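Local coordinates for oxysterol-binding protein homolog 3 (Saccharomyces cerevisiae, PDB 4IC4) that carries sterols and other lipids in a hydrophobic pocket of its OSBP-related domain and transfers them between membranes in phosphoinositide-coupled, directional transport, at residues I71-S76 against T319-R324; K118-L123 against P325-Y330; T127-R132 against K379-R384; S141-V144 against V150-F153; N304-T309 against A329-N334. All coordinates share one frame; numbering follows the deposited sequence.

How the contacts relate
From the N terminus, helix 71-76 opens contact 1, whose loop closes 243 residues later at the turn 319-324. Strand 118-120 opens contact 2 inside that loop and ends just beyond it on helix 325-331, so the two cross. Contact 3 starts at strand 127-132 and closes near the C terminus, at 379-384, crossing both. Contact 4, a hairpin between strands 137-145 and 150-157, is nested in all three. Contact 5 opens at 304-309, crosses contact 1, lies within contact 3 and finishes on the same helix as contact 2. Contact 1 joins a helix to a turn, contacts 2 and 3 a strand to a helix, contact 4 two barrel strands, and contact 5 a loop to a helix end.

Contact 1. Residues I71-S76 against T319-R324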
# COMPACT_ATOMS: atom_id res chain seq x y z
N ILE A 71 4.82 -6.15 2.26
CA ILE A 71 4.50 -4.73 2.40
C ILE A 71 4.44 -4.06 1.03
O ILE A 71 3.67 -3.12 0.83
CB ILE A 71 5.53 -4.01 3.29
CG1 ILE A 71 5.49 -4.59 4.70
CG2 ILE A 71 5.22 -2.50 3.32
CD1 ILE A 71 6.48 -3.95 5.66
N LEU A 72 5.24 -4.53 0.08
CA LEU A 72 5.21 -3.95 -1.26
C LEU A 72 3.82 -4.15 -1.85
O LEU A 72 3.27 -3.27 -2.51
CB LEU A 72 6.25 -4.61 -2.17
CG LEU A 72 7.72 -4.39 -1.79
CD1 LEU A 72 8.61 -5.24 -2.71
CD2 LEU A 72 8.07 -2.92 -1.91
N GLN A 73 3.24 -5.33 -1.61
CA GLN A 73 1.91 -5.63 -2.11
C GLN A 73 0.86 -4.78 -1.37
O GLN A 73 -0.08 -4.26 -1.99
CB GLN A 73 1.63 -7.13 -1.98
CG GLN A 73 2.51 -7.95 -2.93
CD GLN A 73 2.44 -9.44 -2.71
OE1 GLN A 73 2.62 -9.93 -1.59
NE2 GLN A 73 2.19 -10.19 -3.78
N LEU A 74 1.02 -4.61 -0.06
CA LEU A 74 0.09 -3.80 0.72
C LEU A 74 0.04 -2.37 0.19
O LEU A 74 -1.04 -1.82 -0.05
CB LEU A 74 0.50 -3.76 2.19
CG LEU A 74 -0.26 -2.71 3.01
CD1 LEU A 74 -1.71 -3.11 3.13
CD2 LEU A 74 0.37 -2.55 4.39
N ILE A 75 1.20 -1.75 0.02
CA ILE A 75 1.22 -0.38 -0.46
C ILE A 75 0.68 -0.26 -1.89
O ILE A 75 0.14 0.78 -2.27
CB ILE A 75 2.64 0.21 -0.34
CG1 ILE A 75 3.03 0.23 1.14
CG2 ILE A 75 2.68 1.61 -0.93
CD1 ILE A 75 4.44 0.72 1.40
N SER A 76 0.78 -1.34 -2.66
CA SER A 76 0.24 -1.33 -4.02
C SER A 76 -1.28 -1.19 -4.01
O SER A 76 -1.88 -0.83 -5.03
CB SER A 76 0.62 -2.61 -4.77
OG SER A 76 2.01 -2.65 -5.01
N THR A 319 13.21 -11.95 -7.86
CA THR A 319 12.87 -11.19 -6.67
C THR A 319 11.42 -10.81 -6.38
O THR A 319 11.14 -10.21 -5.34
CB THR A 319 13.67 -9.87 -6.67
OG1 THR A 319 13.38 -9.16 -7.88
CG2 THR A 319 15.18 -10.15 -6.62
N ASP A 320 10.48 -11.14 -7.26
CA ASP A 320 9.09 -10.75 -7.04
C ASP A 320 8.47 -11.39 -5.80
O ASP A 320 8.72 -12.56 -5.49
CB ASP A 320 8.25 -11.08 -8.27
CG ASP A 320 6.92 -10.35 -8.28
OD1 ASP A 320 6.87 -9.18 -8.70
OD2 ASP A 320 5.90 -10.96 -7.87
N SER A 321 7.64 -10.62 -5.09
CA SER A 321 6.98 -11.13 -3.88
C SER A 321 6.17 -12.39 -4.16
O SER A 321 5.98 -13.22 -3.27
CB SER A 321 6.05 -10.07 -3.29
OG SER A 321 6.78 -8.94 -2.83
N ARG A 322 5.67 -12.54 -5.38
CA ARG A 322 4.88 -13.73 -5.73
C ARG A 322 5.72 -15.00 -5.70
O ARG A 322 5.17 -16.10 -5.70
CB ARG A 322 4.28 -13.59 -7.13
CG ARG A 322 3.30 -12.45 -7.31
CD ARG A 322 2.78 -12.45 -8.73
NE ARG A 322 1.90 -11.31 -9.01
CZ ARG A 322 2.31 -10.08 -9.26
NH1 ARG A 322 3.61 -9.79 -9.26
NH2 ARG A 322 1.43 -9.12 -9.52
N LEU A 323 7.04 -14.85 -5.67
CA LEU A 323 7.92 -16.00 -5.66
C LEU A 323 8.43 -16.36 -4.27
O LEU A 323 9.19 -17.33 -4.11
CB LEU A 323 9.10 -15.77 -6.63
CG LEU A 323 8.67 -15.48 -8.08
CD1 LEU A 323 9.91 -15.29 -8.95
CD2 LEU A 323 7.81 -16.63 -8.60
N ARG A 324 8.03 -15.61 -3.26
CA ARG A 324 8.46 -15.90 -1.90
C ARG A 324 7.81 -17.18 -1.39
O ARG A 324 6.58 -17.31 -1.38
CB ARG A 324 8.16 -14.74 -0.95
CG ARG A 324 9.21 -13.65 -1.05
CD ARG A 324 9.10 -12.61 0.03
NE ARG A 324 9.16 -13.14 1.38
CZ ARG A 324 9.41 -12.39 2.45
NH1 ARG A 324 9.62 -11.09 2.30
NH2 ARG A 324 9.41 -12.91 3.67
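Helix 71-76 of the OSBP-related domain meets the short 3-10 turn 321-323 through Gln73 and Ser321, a buried junction between an early helix and a loop some 240 residues further on. The methylene CB of Ser321 lies over the face of the Gln73 amide, 3.7 Å from Gln73 CD and only slightly further from its oxygen and nitrogen. With CG anti to the carbonyl carbon (chi1 -68°) and the chain extended beyond, Gln73 reaches out from the helix to this spot. Leu72 CD1 adds a looser touch, 4.1 Å from Ser321 OG. The polar ends look past each other: Gln73 OE1 accepts from Ser70 N, Gln73 NE2 makes a weak bond to Leu305 O, and Ser321 OG bonds both Glu126 OE1 and Ser70 OG, so Ser70 serves the two sides at once. An Asx turn fixes the loop. Asp320 OD2 takes a bond from Arg322 N at 3.0 Å and, from the opposite face of the carboxylate, the salt bridge of Arg322 NH1 at 2.9 Å. Chemically, the interface is van der Waals packing of a methylene on an amide face, and Gln73 OE1 and Ser321 OG find their bonds among neighbours rather than across it.

Contact 2. Residues K118-L123 against P325-Y330; sequences KPFNPL and PDIRAY
Phe120 projects from strand 118-120 onto helix 325-331, meeting Asp326, Ile327 and Tyr330 on one turn of the helix. Its CB lies 3.9 Å from Ile327 CD1. Next out, Phe120 CG is 3.6 Å from Ile327 CG1. That same methylene, Ile327 CG1, stands over the ring, 3.6 Å from the Phe120 centroid, a clear CH-pi contact. Along one side of the ring, CD1 and CE1 pass the Asp326 carboxylate, the closer being CE1 at 3.5 Å from Asp326 OD2. On the other side, CD2 stays with Ile327, whereas CE2 comes 4.0 Å from Tyr330 CD2. This is an offset edge-to-face pair, with the Phe120 edge directed at the Tyr330 face and the planes at 72°. At the tip, CZ lies 3.9 Å from Ile327 CA, against the helix backbone itself. The first torsion, chi1 -79°, leans the ring beside its own backbone N and over the helix. An alanine at this position is likely to leave Ile327 CG1 without the ring it packs on and Tyr330 without its edge-to-face partner, opening a gap between strand and helix. The polar ends of Asp326 and Tyr330 have their own anchors, Asp326 in a salt bridge with Arg324 and Tyr330 through OH to Asn66 O. Strand 118-120, which begins with the phosphoinositide-binding Lys118, runs at 129° to this helix, while helix 335-354 packs on Asp326 through Trp341 and Leu345.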
# COMPACT_ATOMS: atom_id res chain seq x y z
N LYS A 118 -0.39 -8.36 9.97
CA LYS A 118 0.42 -7.42 9.19
C LYS A 118 1.10 -8.14 8.02
O LYS A 118 1.28 -9.35 8.05
CB LYS A 118 1.50 -6.79 10.07
CG LYS A 118 2.60 -7.76 10.48
CD LYS A 118 3.63 -7.08 11.37
CE LYS A 118 4.75 -8.04 11.75
NZ LYS A 118 5.47 -8.54 10.54
N PRO A 119 1.47 -7.40 6.96
CA PRO A 119 2.13 -8.04 5.82
C PRO A 119 3.54 -8.49 6.17
O PRO A 119 4.12 -8.05 7.16
CB PRO A 119 2.15 -6.93 4.77
CG PRO A 119 0.99 -6.05 5.14
CD PRO A 119 1.09 -6.01 6.65
N PHE A 120 4.08 -9.39 5.36
CA PHE A 120 5.45 -9.85 5.55
C PHE A 120 6.40 -8.70 5.22
O PHE A 120 6.14 -7.91 4.30
CB PHE A 120 5.79 -10.98 4.57
CG PHE A 120 5.25 -12.32 4.96
CD1 PHE A 120 6.12 -13.34 5.34
CD2 PHE A 120 3.89 -12.59 4.88
CE1 PHE A 120 5.64 -14.61 5.63
CE2 PHE A 120 3.40 -13.86 5.16
CZ PHE A 120 4.28 -14.88 5.54
N ASN A 121 7.49 -8.59 5.97
CA ASN A 121 8.48 -7.56 5.70
C ASN A 121 9.24 -8.00 4.45
O ASN A 121 9.78 -9.10 4.40
CB ASN A 121 9.47 -7.43 6.86
CG ASN A 121 8.83 -6.89 8.11
OD1 ASN A 121 8.22 -5.83 8.10
ND2 ASN A 121 8.97 -7.63 9.21
N PRO A 122 9.29 -7.16 3.42
CA PRO A 122 10.02 -7.57 2.22
C PRO A 122 11.51 -7.65 2.51
O PRO A 122 12.00 -7.07 3.48
CB PRO A 122 9.71 -6.45 1.22
CG PRO A 122 8.41 -5.88 1.71
CD PRO A 122 8.59 -5.88 3.20
N LEU A 123 12.23 -8.38 1.67
CA LEU A 123 13.67 -8.49 1.82
C LEU A 123 14.27 -7.32 1.05
O LEU A 123 13.64 -6.79 0.13
CB LEU A 123 14.17 -9.80 1.21
CG LEU A 123 13.57 -11.07 1.80
CD1 LEU A 123 14.04 -12.27 0.99
CD2 LEU A 123 13.99 -11.20 3.26
N PRO A 325 8.63 -18.14 -0.94
CA PRO A 325 8.12 -19.41 -0.43
C PRO A 325 7.37 -19.36 0.88
O PRO A 325 6.44 -20.15 1.10
CB PRO A 325 9.37 -20.28 -0.36
CG PRO A 325 10.44 -19.30 -0.05
CD PRO A 325 10.10 -18.13 -0.96
N ASP A 326 7.76 -18.46 1.78
CA ASP A 326 7.08 -18.37 3.05
C ASP A 326 5.68 -17.79 2.87
O ASP A 326 4.71 -18.30 3.43
CB ASP A 326 7.90 -17.56 4.06
CG ASP A 326 8.36 -16.21 3.53
OD1 ASP A 326 8.27 -15.93 2.31
OD2 ASP A 326 8.85 -15.41 4.37
N ILE A 327 5.57 -16.75 2.06
CA ILE A 327 4.27 -16.14 1.81
C ILE A 327 3.36 -17.15 1.10
O ILE A 327 2.18 -17.27 1.44
CB ILE A 327 4.38 -14.87 0.94
CG1 ILE A 327 5.26 -13.82 1.65
CG2 ILE A 327 2.99 -14.31 0.65
CD1 ILE A 327 5.34 -12.47 0.94
N ARG A 328 3.91 -17.87 0.13
CA ARG A 328 3.13 -18.85 -0.62
C ARG A 328 2.65 -20.01 0.24
O ARG A 328 1.48 -20.38 0.20
CB ARG A 328 3.94 -19.39 -1.81
CG ARG A 328 3.14 -20.32 -2.72
CD ARG A 328 2.01 -19.58 -3.40
NE ARG A 328 2.52 -18.49 -4.23
CZ ARG A 328 1.77 -17.53 -4.75
NH1 ARG A 328 0.46 -17.50 -4.54
NH2 ARG A 328 2.33 -16.58 -5.49
N ALA A 329 3.55 -20.57 1.04
CA ALA A 329 3.20 -21.68 1.91
C ALA A 329 2.12 -21.24 2.90
O ALA A 329 1.17 -21.98 3.17
CB ALA A 329 4.43 -22.18 2.64
N TYR A 330 2.28 -20.03 3.44
CA TYR A 330 1.33 -19.48 4.40
C TYR A 330 -0.03 -19.28 3.75
O TYR A 330 -1.07 -19.60 4.34
CB TYR A 330 1.85 -18.14 4.94
CG TYR A 330 1.06 -17.59 6.10
CD1 TYR A 330 0.99 -18.27 7.31
CD2 TYR A 330 0.43 -16.35 6.01
CE1 TYR A 330 0.31 -17.74 8.41
CE2 TYR A 330 -0.26 -15.81 7.09
CZ TYR A 330 -0.31 -16.51 8.29
OH TYR A 330 -0.97 -15.96 9.37

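Contact 3. Residues T127-R132 against K379-R384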
# COMPACT_ATOMS: atom_id res chain seq x y z
N THR A 127 11.15 -7.25 -5.00
CA THR A 127 10.37 -6.40 -5.88
C THR A 127 8.94 -6.89 -5.99
O THR A 127 8.61 -7.99 -5.56
CB THR A 127 10.97 -6.39 -7.31
OG1 THR A 127 11.06 -7.73 -7.80
CG2 THR A 127 12.35 -5.75 -7.31
N PHE A 128 8.08 -6.04 -6.54
CA PHE A 128 6.71 -6.44 -6.78
C PHE A 128 6.19 -5.64 -7.95
O PHE A 128 6.14 -4.41 -7.90
CB PHE A 128 5.80 -6.23 -5.58
CG PHE A 128 4.36 -6.57 -5.86
CD1 PHE A 128 3.99 -7.87 -6.18
CD2 PHE A 128 3.38 -5.58 -5.84
CE1 PHE A 128 2.67 -8.18 -6.49
CE2 PHE A 128 2.05 -5.88 -6.15
CZ PHE A 128 1.69 -7.19 -6.47
N GLU A 129 5.84 -6.34 -9.02
CA GLU A 129 5.29 -5.68 -10.19
C GLU A 129 3.79 -5.93 -10.18
O GLU A 129 3.32 -6.93 -9.63
CB GLU A 129 5.88 -6.24 -11.48
CG GLU A 129 5.47 -7.69 -11.77
CD GLU A 129 5.65 -8.08 -13.23
OE1 GLU A 129 4.66 -8.52 -13.84
OE2 GLU A 129 6.77 -7.95 -13.76
N LEU A 130 3.04 -5.03 -10.80
CA LEU A 130 1.60 -5.18 -10.90
C LEU A 130 1.12 -4.53 -12.17
O LEU A 130 1.10 -3.30 -12.30
CB LEU A 130 0.89 -4.56 -9.69
CG LEU A 130 -0.64 -4.69 -9.73
CD1 LEU A 130 -1.05 -6.16 -9.72
CD2 LEU A 130 -1.24 -3.96 -8.55
N ILE A 131 0.75 -5.37 -13.14
CA ILE A 131 0.24 -4.90 -14.41
C ILE A 131 -1.27 -5.12 -14.41
O ILE A 131 -1.74 -6.25 -14.29
CB ILE A 131 0.84 -5.69 -15.58
CG1 ILE A 131 2.36 -5.46 -15.65
CG2 ILE A 131 0.18 -5.27 -16.89
CD1 ILE A 131 3.07 -6.33 -16.66
N ARG A 132 -2.03 -4.03 -14.53
CA ARG A 132 -3.48 -4.13 -14.57
C ARG A 132 -3.99 -3.49 -15.85
O ARG A 132 -4.37 -2.32 -15.87
CB ARG A 132 -4.11 -3.46 -13.34
CG ARG A 132 -3.85 -4.18 -12.03
CD ARG A 132 -4.49 -5.56 -11.99
NE ARG A 132 -5.94 -5.49 -12.17
CZ ARG A 132 -6.84 -5.96 -11.31
NH1 ARG A 132 -6.45 -6.56 -10.19
NH2 ARG A 132 -8.13 -5.84 -11.57
N LYS A 379 18.43 -0.96 -19.15
CA LYS A 379 18.47 -1.83 -17.98
C LYS A 379 17.37 -1.50 -16.97
O LYS A 379 17.44 -1.89 -15.80
CB LYS A 379 19.84 -1.75 -17.30
CG LYS A 379 20.96 -2.41 -18.09
CD LYS A 379 20.76 -3.92 -18.19
CE LYS A 379 21.88 -4.57 -18.99
NZ LYS A 379 21.72 -6.05 -19.08
N SER A 380 16.35 -0.78 -17.43
CA SER A 380 15.22 -0.45 -16.56
C SER A 380 14.41 -1.72 -16.36
O SER A 380 14.56 -2.68 -17.12
CB SER A 380 14.34 0.63 -17.21
OG SER A 380 13.70 0.13 -18.37
N TYR A 381 13.56 -1.74 -15.35
CA TYR A 381 12.74 -2.91 -15.09
C TYR A 381 11.91 -3.33 -16.30
O TYR A 381 11.95 -4.49 -16.72
CB TYR A 381 11.79 -2.67 -13.92
CG TYR A 381 11.02 -3.92 -13.53
CD1 TYR A 381 11.58 -4.86 -12.68
CD2 TYR A 381 9.74 -4.17 -14.04
CE1 TYR A 381 10.90 -6.03 -12.34
CE2 TYR A 381 9.05 -5.33 -13.72
CZ TYR A 381 9.63 -6.26 -12.86
OH TYR A 381 8.97 -7.42 -12.52
N TRP A 382 11.14 -2.40 -16.85
CA TRP A 382 10.28 -2.73 -17.97
C TRP A 382 11.02 -3.10 -19.25
O TRP A 382 10.52 -3.91 -20.03
CB TRP A 382 9.27 -1.61 -18.20
CG TRP A 382 8.39 -1.39 -17.00
CD1 TRP A 382 8.36 -0.28 -16.20
CD2 TRP A 382 7.47 -2.32 -16.42
NE1 TRP A 382 7.49 -0.47 -15.16
CE2 TRP A 382 6.93 -1.72 -15.27
CE3 TRP A 382 7.06 -3.62 -16.76
CZ2 TRP A 382 5.99 -2.36 -14.45
CZ3 TRP A 382 6.12 -4.26 -15.95
CH2 TRP A 382 5.60 -3.63 -14.81
N GLU A 383 12.20 -2.54 -19.46
CA GLU A 383 12.97 -2.90 -20.65
C GLU A 383 13.53 -4.32 -20.48
O GLU A 383 13.49 -5.12 -21.41
CB GLU A 383 14.09 -1.90 -20.92
CG GLU A 383 13.60 -0.60 -21.57
CD GLU A 383 12.83 -0.86 -22.86
OE1 GLU A 383 13.39 -1.49 -23.77
OE2 GLU A 383 11.67 -0.42 -22.95
N ARG A 384 14.04 -4.62 -19.29
CA ARG A 384 14.59 -5.95 -19.00
C ARG A 384 13.50 -7.02 -19.15
O ARG A 384 13.73 -8.08 -19.73
CB ARG A 384 15.10 -6.01 -17.55
CG ARG A 384 16.43 -5.33 -17.26
CD ARG A 384 16.57 -5.17 -15.74
NE ARG A 384 17.88 -4.72 -15.27
CZ ARG A 384 18.91 -5.52 -15.04
NH1 ARG A 384 20.05 -5.01 -14.60
NH2 ARG A 384 18.82 -6.82 -15.24
O HOH W 1 9.15 -8.06 -9.65
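The ring of Tyr381 has Glu129 OE2 at its edge, in plane, and also presents an edge to its neighbour Trp382, with Tyr381 CD2 3.7 Å above the indole plane and over its centre. The Glu129 carboxylate is turned 72° against the phenol ring. Tyr381 OH donates a short bond of 2.6 Å to Glu129 OE2, using the anti lone pair of that oxygen, and in turn accepts from a water at 2.9 Å that also bonds Thr127 OG1. Beside this polar cluster, Ile131 packs against the six-membered ring of the indole, its CD1 3.8 Å from Trp382 CZ3. Chi1 of Tyr381, at -174°, swings the ring opposite to its backbone N, carrying the hydroxyl across to strand 127-132. A phenylalanine in its place would probably leave Glu129 OE2 and the bridging water without the hydroxyl that joins them. Ile140 of the adjoining strand touches both aromatic rings, and Ser380 caps the start of helix 381-386 by accepting from Glu383 N. Since Glu129 OE2 also forms a salt bridge with Arg385 NE, this buried carboxylate probably stays charged, and a phenol and a guanidinium share the work of pinning the C-terminal helix to the barrel.

Contact 4. Residues S141-V144 against V150-F153; sequences SEKV and VFAF
The beta hairpin of strands 137-145 and 150-157 is joined here by Glu142 and Ala152, a hydrogen-bonded antiparallel pair flanked by the non-hydrogen-bonded pairs Ser141-Phe153 and Lys143-Phe151. Glu142 N reaches Ala152 O at 3.0 Å, and the return bond from Ala152 N to Glu142 O is nearly straight at 176°. A third bond, Val144 N to Val150 O at 2.9 Å, fastens the end near the turn. On the face carrying Ser141 and Lys143, Ser141 CB sits over one face of the Phe153 ring, 3.3 Å from Phe153 CD1, while the aliphatic Lys143 chain runs past the Phe151 ring with CG 3.6 Å from Phe151 CE1. Ala152, on the other face with Glu142, touches Val144 CG1 through CB; nearer the turn Val144 CG2 meets Val150 CG1.

In the next shell, helix 71-76 packs on the face of Phe151 and Phe153: Ile71 and Leu72 against Phe151, Ile75 against Phe153. Phe364 covers Val144 and Ala152, and the Glu142 carboxylate accepts from Lys362 N and Tyr363 N. The residues from Glu142 onward read EKVSHRPP, this protein's version of the EQVSHHPP signature of the OSBP family, and the turn holds His146 and Arg147, which bind phosphatidylinositol 4-phosphate. The Lys143 and His146 side chains have nearest atoms about 3 Å apart. With CG anti to the backbone N (chi1 -180°) and the chain extended, Lys143 ends with NZ hydrogen-bonded to Pro122 O.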
# COMPACT_ATOMS: atom_id res chain seq x y z
N SER A 141 7.73 -1.89 -7.93
CA SER A 141 8.17 -1.46 -6.62
C SER A 141 9.37 -2.29 -6.18
O SER A 141 9.56 -3.42 -6.64
CB SER A 141 7.03 -1.58 -5.60
OG SER A 141 6.60 -2.93 -5.43
N GLU A 142 10.16 -1.73 -5.27
CA GLU A 142 11.35 -2.41 -4.79
C GLU A 142 11.71 -1.92 -3.39
O GLU A 142 11.52 -0.74 -3.08
CB GLU A 142 12.51 -2.14 -5.76
CG GLU A 142 13.84 -2.78 -5.39
CD GLU A 142 14.88 -2.68 -6.51
OE1 GLU A 142 14.88 -1.68 -7.27
OE2 GLU A 142 15.72 -3.60 -6.63
N LYS A 143 12.18 -2.81 -2.53
CA LYS A 143 12.62 -2.38 -1.21
C LYS A 143 14.05 -1.91 -1.47
O LYS A 143 14.92 -2.71 -1.81
CB LYS A 143 12.62 -3.53 -0.21
CG LYS A 143 13.07 -3.08 1.17
CD LYS A 143 12.95 -4.19 2.19
CE LYS A 143 13.40 -3.72 3.56
NZ LYS A 143 13.24 -4.79 4.58
N VAL A 144 14.29 -0.61 -1.31
CA VAL A 144 15.60 -0.03 -1.59
C VAL A 144 16.53 0.17 -0.39
O VAL A 144 17.72 0.46 -0.57
CB VAL A 144 15.45 1.31 -2.35
CG1 VAL A 144 14.72 1.08 -3.67
CG2 VAL A 144 14.68 2.32 -1.50
N VAL A 150 12.84 1.27 3.41
CA VAL A 150 12.41 2.26 2.43
C VAL A 150 11.93 1.50 1.20
O VAL A 150 12.63 0.63 0.68
CB VAL A 150 13.56 3.21 2.01
CG1 VAL A 150 13.06 4.21 0.97
CG2 VAL A 150 14.08 3.96 3.23
N PHE A 151 10.73 1.84 0.75
CA PHE A 151 10.14 1.19 -0.42
C PHE A 151 9.88 2.23 -1.50
O PHE A 151 9.37 3.32 -1.23
CB PHE A 151 8.83 0.52 -0.01
CG PHE A 151 8.96 -0.39 1.18
CD1 PHE A 151 9.55 -1.64 1.05
CD2 PHE A 151 8.52 0.02 2.43
CE1 PHE A 151 9.70 -2.48 2.16
CE2 PHE A 151 8.66 -0.82 3.55
CZ PHE A 151 9.25 -2.07 3.41
N ALA A 152 10.25 1.90 -2.73
CA ALA A 152 10.07 2.81 -3.86
C ALA A 152 9.03 2.26 -4.81
O ALA A 152 9.02 1.06 -5.10
CB ALA A 152 11.40 3.02 -4.58
N PHE A 153 8.15 3.14 -5.29
CA PHE A 153 7.07 2.77 -6.20
C PHE A 153 6.99 3.70 -7.40
O PHE A 153 7.20 4.91 -7.27
CB PHE A 153 5.72 2.83 -5.50
CG PHE A 153 5.55 1.84 -4.39
CD1 PHE A 153 4.83 0.66 -4.59
CD2 PHE A 153 6.13 2.06 -3.15
CE1 PHE A 153 4.70 -0.28 -3.57
CE2 PHE A 153 6.00 1.13 -2.12
CZ PHE A 153 5.28 -0.04 -2.34

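Contact 5. Residues N304-T309 against A329-N334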
# COMPACT_ATOMS: atom_id res chain seq x y z
N ASN A 304 -5.94 -10.75 -5.17
CA ASN A 304 -5.33 -10.91 -6.48
C ASN A 304 -3.86 -10.50 -6.55
O ASN A 304 -3.18 -10.82 -7.52
CB ASN A 304 -6.13 -10.13 -7.53
CG ASN A 304 -7.46 -10.78 -7.83
OD1 ASN A 304 -7.59 -12.00 -7.73
ND2 ASN A 304 -8.45 -9.98 -8.21
N LEU A 305 -3.38 -9.82 -5.52
CA LEU A 305 -2.00 -9.35 -5.49
C LEU A 305 -0.94 -10.44 -5.63
O LEU A 305 0.03 -10.29 -6.38
CB LEU A 305 -1.75 -8.58 -4.19
CG LEU A 305 -2.42 -7.22 -4.02
CD1 LEU A 305 -2.32 -6.79 -2.57
CD2 LEU A 305 -1.77 -6.19 -4.95
N ASN A 306 -1.13 -11.54 -4.91
CA ASN A 306 -0.15 -12.61 -4.92
C ASN A 306 -0.40 -13.73 -5.92
O ASN A 306 0.21 -14.79 -5.83
CB ASN A 306 -0.02 -13.22 -3.51
CG ASN A 306 1.35 -13.82 -3.25
OD1 ASN A 306 1.47 -14.86 -2.61
ND2 ASN A 306 2.39 -13.15 -3.74
N GLU A 307 -1.29 -13.49 -6.88
CA GLU A 307 -1.57 -14.51 -7.88
C GLU A 307 -0.66 -14.39 -9.10
O GLU A 307 -0.35 -13.29 -9.56
CB GLU A 307 -3.03 -14.44 -8.35
CG GLU A 307 -3.34 -15.46 -9.46
CD GLU A 307 -4.79 -15.43 -9.93
OE1 GLU A 307 -5.41 -14.35 -9.93
OE2 GLU A 307 -5.30 -16.50 -10.33
N ILE A 308 -0.23 -15.54 -9.61
CA ILE A 308 0.59 -15.59 -10.81
C ILE A 308 -0.36 -15.97 -11.94
O ILE A 308 -0.92 -17.07 -11.93
CB ILE A 308 1.71 -16.65 -10.69
CG1 ILE A 308 2.71 -16.24 -9.61
CG2 ILE A 308 2.43 -16.80 -12.03
CD1 ILE A 308 3.79 -17.28 -9.36
N THR A 309 -0.56 -15.06 -12.88
CA THR A 309 -1.44 -15.32 -14.02
C THR A 309 -0.58 -15.39 -15.27
O THR A 309 0.65 -15.32 -15.19
CB THR A 309 -2.48 -14.20 -14.22
OG1 THR A 309 -1.81 -13.00 -14.63
CG2 THR A 309 -3.25 -13.94 -12.93
N ALA A 329 3.55 -20.57 1.04
CA ALA A 329 3.20 -21.68 1.91
C ALA A 329 2.12 -21.24 2.90
O ALA A 329 1.17 -21.98 3.17
CB ALA A 329 4.43 -22.18 2.64
N TYR A 330 2.28 -20.03 3.44
CA TYR A 330 1.33 -19.48 4.40
C TYR A 330 -0.03 -19.28 3.75
O TYR A 330 -1.07 -19.60 4.34
CB TYR A 330 1.85 -18.14 4.94
CG TYR A 330 1.06 -17.59 6.10
CD1 TYR A 330 0.99 -18.27 7.31
CD2 TYR A 330 0.43 -16.35 6.01
CE1 TYR A 330 0.31 -17.74 8.41
CE2 TYR A 330 -0.26 -15.81 7.09
CZ TYR A 330 -0.31 -16.51 8.29
OH TYR A 330 -0.97 -15.96 9.37
N GLU A 331 -0.02 -18.76 2.53
CA GLU A 331 -1.26 -18.52 1.79
C GLU A 331 -2.01 -19.84 1.61
O GLU A 331 -3.23 -19.89 1.76
CB GLU A 331 -0.95 -17.91 0.42
CG GLU A 331 -2.17 -17.72 -0.47
CD GLU A 331 -1.81 -17.23 -1.86
OE1 GLU A 331 -1.48 -16.03 -2.01
OE2 GLU A 331 -1.86 -18.04 -2.81
N GLU A 332 -1.27 -20.90 1.32
CA GLU A 332 -1.88 -22.20 1.08
C GLU A 332 -2.13 -23.02 2.35
O GLU A 332 -2.47 -24.20 2.27
CB GLU A 332 -1.03 -22.99 0.08
CG GLU A 332 -0.70 -22.17 -1.15
CD GLU A 332 -0.03 -22.96 -2.26
OE1 GLU A 332 0.67 -23.94 -1.97
OE2 GLU A 332 -0.21 -22.57 -3.44
N GLY A 333 -1.95 -22.40 3.51
CA GLY A 333 -2.21 -23.09 4.76
C GLY A 333 -1.14 -24.00 5.34
O GLY A 333 -1.39 -24.68 6.33
N ASN A 334 0.04 -24.02 4.73
CA ASN A 334 1.13 -24.85 5.23
C ASN A 334 1.91 -23.97 6.21
O ASN A 334 2.98 -23.44 5.88
CB ASN A 334 2.03 -25.29 4.07
CG ASN A 334 1.24 -25.91 2.93
OD1 ASN A 334 0.53 -26.90 3.12
ND2 ASN A 334 1.37 -25.34 1.74
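Asn306 and Glu331 face each other where the loop after helix 300-305 approaches the last turn of helix 325-331, and this one pair of side chains carries a small contact of 70 Å². By packing, Asn306 CB lies 3.5 Å from Glu331 OE1 and its CG 3.8 Å from the same oxygen. The amide and carboxylate planes stand nearly square, at 86°. Glu331 reaches this far because CG is anti to the backbone N (chi1 176°) and the chain stays extended after it. Asn306 also packs on Ile327, and Ile308 on Arg328, so the loop follows the helix over about a turn.

By charge, Glu331 OE2 forms salt bridges with Arg31 NH1 and Arg328 NH1. Arg328 is doubly useful, since its NH2 also bonds the backbone O of Asn306 and thereby ties the loop to the helix.

By backbone bonding, the helix closes in a Schellman motif: Asn334 N bonds Ala329 O at 2.8 Å and Gly333 N bonds Tyr330 O at 3.1 Å. Gly333 is the C' residue, with a positive phi that a side chain would find hard to accept. The turn leads directly into helix 335-354, whose Ala338 touches Ala329 and Tyr330. With the guanidinium groups of both Arg31 and Arg328 on its OE2, the buried Glu331 carboxylate is probably ionised.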